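Local atomic coordinates of intracellular serine protease (Bacillus licheniformis, PDB entry 4ZOQ), a protein that is probably a subtilisin-like serine endopeptidase acting in lanthipeptide maturation, represented in this chain by its N-terminal prodomain. Residues 49-54 with 70-75. Residues are numbered along the deposited sequence; the frame is centred on the assembly and turned at random.
Sequences EQFHIH and KQKLAP
A Schellman motif ends helix 41-49 of the prodomain, with His52, at positive phi (42°), as its C-prime residue, and Lys72 of helix 70-80 reaches across to the loop that follows. His52 N bonds back, weakly, to Glu49 O. The lysine chain leaves its helix with CG anti to the backbone N (chi1 -169°), runs on extended, then bends at chi3 (61°). Its NZ gives a weak hydrogen bond to His52 O, 3.1 Å away. NZ is just as near Phe51 O, but the angle there is too poor for a bond. The ammonium group also lies 3.4 Å from His52 CB, near the plane of the imidazole and at its edge. Lys72 CE is modelled too close to Phe51 O, so the exact path of the chain end, the weak bond included, is doubtful. Lys72 CG lies in the plane of the Phe51 ring, at its edge, 3.8 Å from Phe51 CD2, and the end of the chain passes roughly alongside Ile53 CG2. An alanine in place of Lys72 would probably leave His52 O without this donor and open a gap beside Phe51 and Ile53. Further along the helix, Pro75 CB meets Phe51 CE2 at 3.7 Å, the two side chains crossing obliquely. On the more buried side, Ile53 CG2 and Leu73 CD2 make a looser apolar contact at 4.3 Å. Phe51 also touches Lys79, while Ile53 packs on Phe76. Ile53 and Leu73 both rest on Val66 of strand 63-67, and His54 pairs through its backbone with Thr67. In this ferredoxin-like beta-alpha-beta-beta-alpha-beta arrangement, as in other subtilisin propeptides, the contact thus ties the loop from the first helix to the second strand, 54-58, to the second helix, 70-80.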
loop_
_atom_site.group_PDB
_atom_site.type_symbol
_atom_site.label_atom_id
_atom_site.label_comp_id
_atom_site.label_asym_id
_atom_site.label_seq_id
_atom_site.Cartn_x
_atom_site.Cartn_y
_atom_site.Cartn_z
ATOM N N GLU A 49 4.677 -4.689 34.118
ATOM C CA GLU A 49 5.894 -5.233 34.684
ATOM C C GLU A 49 5.612 -5.833 36.050
ATOM O O GLU A 49 6.237 -6.818 36.462
ATOM C CB GLU A 49 6.931 -4.123 34.809
ATOM C CG GLU A 49 8.231 -4.540 35.433
ATOM C CD GLU A 49 9.079 -3.324 35.730
ATOM O OE1 GLU A 49 8.775 -2.250 35.152
ATOM O OE2 GLU A 49 10.047 -3.434 36.522
ATOM N N GLN A 50 4.542 -5.354 36.660
ATOM C CA GLN A 50 4.151 -5.830 37.964
ATOM C C GLN A 50 3.380 -7.135 37.857
ATOM O O GLN A 50 3.147 -7.821 38.863
ATOM C CB GLN A 50 3.295 -4.743 38.616
ATOM C CG GLN A 50 2.409 -5.145 39.765
ATOM C CD GLN A 50 1.466 -4.015 40.154
ATOM O OE1 GLN A 50 1.649 -2.869 39.724
ATOM N NE2 GLN A 50 0.439 -4.333 40.943
ATOM N N PHE A 51 3.063 -7.520 36.621
ATOM C CA PHE A 51 2.393 -8.783 36.357
ATOM C C PHE A 51 3.174 -9.584 35.356
ATOM O O PHE A 51 2.587 -10.337 34.648
ATOM C CB PHE A 51 0.970 -8.579 35.823
ATOM C CG PHE A 51 -0.008 -8.040 36.833
ATOM C CD1 PHE A 51 -0.111 -6.674 37.097
ATOM C CD2 PHE A 51 -0.875 -8.909 37.487
ATOM C CE1 PHE A 51 -1.046 -6.196 38.038
ATOM C CE2 PHE A 51 -1.791 -8.440 38.419
ATOM C CZ PHE A 51 -1.878 -7.097 38.693
ATOM N N HIS A 52 4.464 -9.314 35.211
ATOM C CA HIS A 52 5.349 -10.051 34.301
ATOM C C HIS A 52 4.731 -10.375 32.938
ATOM O O HIS A 52 4.820 -11.505 32.435
ATOM C CB HIS A 52 5.840 -11.331 35.000
ATOM C CG HIS A 52 7.009 -12.002 34.319
ATOM N ND1 HIS A 52 8.195 -11.357 34.022
ATOM C CD2 HIS A 52 7.141 -13.261 33.845
ATOM C CE1 HIS A 52 9.015 -12.199 33.411
ATOM N NE2 HIS A 52 8.398 -13.361 33.288
ATOM N N ILE A 53 4.091 -9.374 32.351
ATOM C CA ILE A 53 3.545 -9.562 31.026
ATOM C C ILE A 53 4.211 -8.526 30.138
ATOM O O ILE A 53 4.490 -7.393 30.562
ATOM C CB ILE A 53 1.973 -9.428 30.967
ATOM C CG1 ILE A 53 1.492 -8.047 31.390
ATOM C CG2 ILE A 53 1.248 -10.513 31.762
ATOM C CD1 ILE A 53 1.144 -7.177 30.198
ATOM N N HIS A 54 4.537 -8.913 28.915
ATOM C CA HIS A 54 5.114 -7.908 28.050
ATOM C C HIS A 54 4.124 -7.214 27.133
ATOM O O HIS A 54 3.415 -7.814 26.324
ATOM C CB HIS A 54 6.349 -8.427 27.334
ATOM C CG HIS A 54 6.654 -7.711 26.073
ATOM N ND1 HIS A 54 7.783 -6.916 25.954
ATOM C CD2 HIS A 54 6.240 -7.940 24.806
ATOM C CE1 HIS A 54 7.877 -6.491 24.706
ATOM N NE2 HIS A 54 6.967 -7.122 23.989
ATOM N N LYS A 70 -1.507 -16.443 30.386
ATOM C CA LYS A 70 -2.927 -16.201 30.202
ATOM C C LYS A 70 -3.785 -16.161 31.458
ATOM O O LYS A 70 -4.911 -15.655 31.419
ATOM C CB LYS A 70 -3.442 -17.295 29.267
ATOM C CG LYS A 70 -2.419 -17.637 28.183
ATOM C CD LYS A 70 -2.945 -18.690 27.232
ATOM C CE LYS A 70 -2.139 -18.679 25.949
ATOM N NZ LYS A 70 -2.748 -19.604 24.968
ATOM N N GLN A 71 -3.270 -16.681 32.568
ATOM C CA GLN A 71 -3.976 -16.517 33.823
ATOM C C GLN A 71 -3.839 -15.106 34.291
ATOM O O GLN A 71 -4.703 -14.572 34.969
ATOM C CB GLN A 71 -3.445 -17.462 34.879
ATOM C CG GLN A 71 -4.455 -18.542 35.215
ATOM C CD GLN A 71 -3.926 -19.567 36.188
ATOM O OE1 GLN A 71 -3.794 -20.743 35.840
ATOM N NE2 GLN A 71 -3.624 -19.137 37.416
ATOM N N LYS A 72 -2.683 -14.543 34.002
ATOM C CA LYS A 72 -2.346 -13.213 34.469
ATOM C C LYS A 72 -2.728 -12.049 33.558
ATOM O O LYS A 72 -2.639 -10.895 33.979
ATOM C CB LYS A 72 -0.878 -13.238 34.798
ATOM C CG LYS A 72 -0.277 -12.106 35.536
ATOM C CD LYS A 72 1.108 -12.623 35.782
ATOM C CE LYS A 72 1.772 -12.864 34.411
ATOM N NZ LYS A 72 3.202 -13.329 34.417
ATOM N N LEU A 73 -3.167 -12.339 32.333
ATOM C CA LEU A 73 -3.716 -11.289 31.484
ATOM C C LEU A 73 -4.997 -10.706 32.089
ATOM O O LEU A 73 -5.215 -9.503 32.025
ATOM C CB LEU A 73 -3.987 -11.796 30.060
ATOM C CG LEU A 73 -2.739 -12.098 29.217
ATOM C CD1 LEU A 73 -3.068 -12.871 27.942
ATOM C CD2 LEU A 73 -1.978 -10.828 28.878
ATOM N N ALA A 74 -5.813 -11.538 32.726
ATOM C CA ALA A 74 -7.053 -11.050 33.349
ATOM C C ALA A 74 -6.857 -10.138 34.578
ATOM O O ALA A 74 -7.505 -9.088 34.654
ATOM C CB ALA A 74 -7.967 -12.230 33.713
ATOM N N PRO A 75 -5.963 -10.509 35.531
ATOM C CA PRO A 75 -5.689 -9.580 36.643
ATOM C C PRO A 75 -4.932 -8.334 36.207
ATOM O O PRO A 75 -5.044 -7.281 36.850
ATOM C CB PRO A 75 -4.792 -10.385 37.588
ATOM C CG PRO A 75 -4.766 -11.752 37.083
ATOM C CD PRO A 75 -5.282 -11.799 35.709
#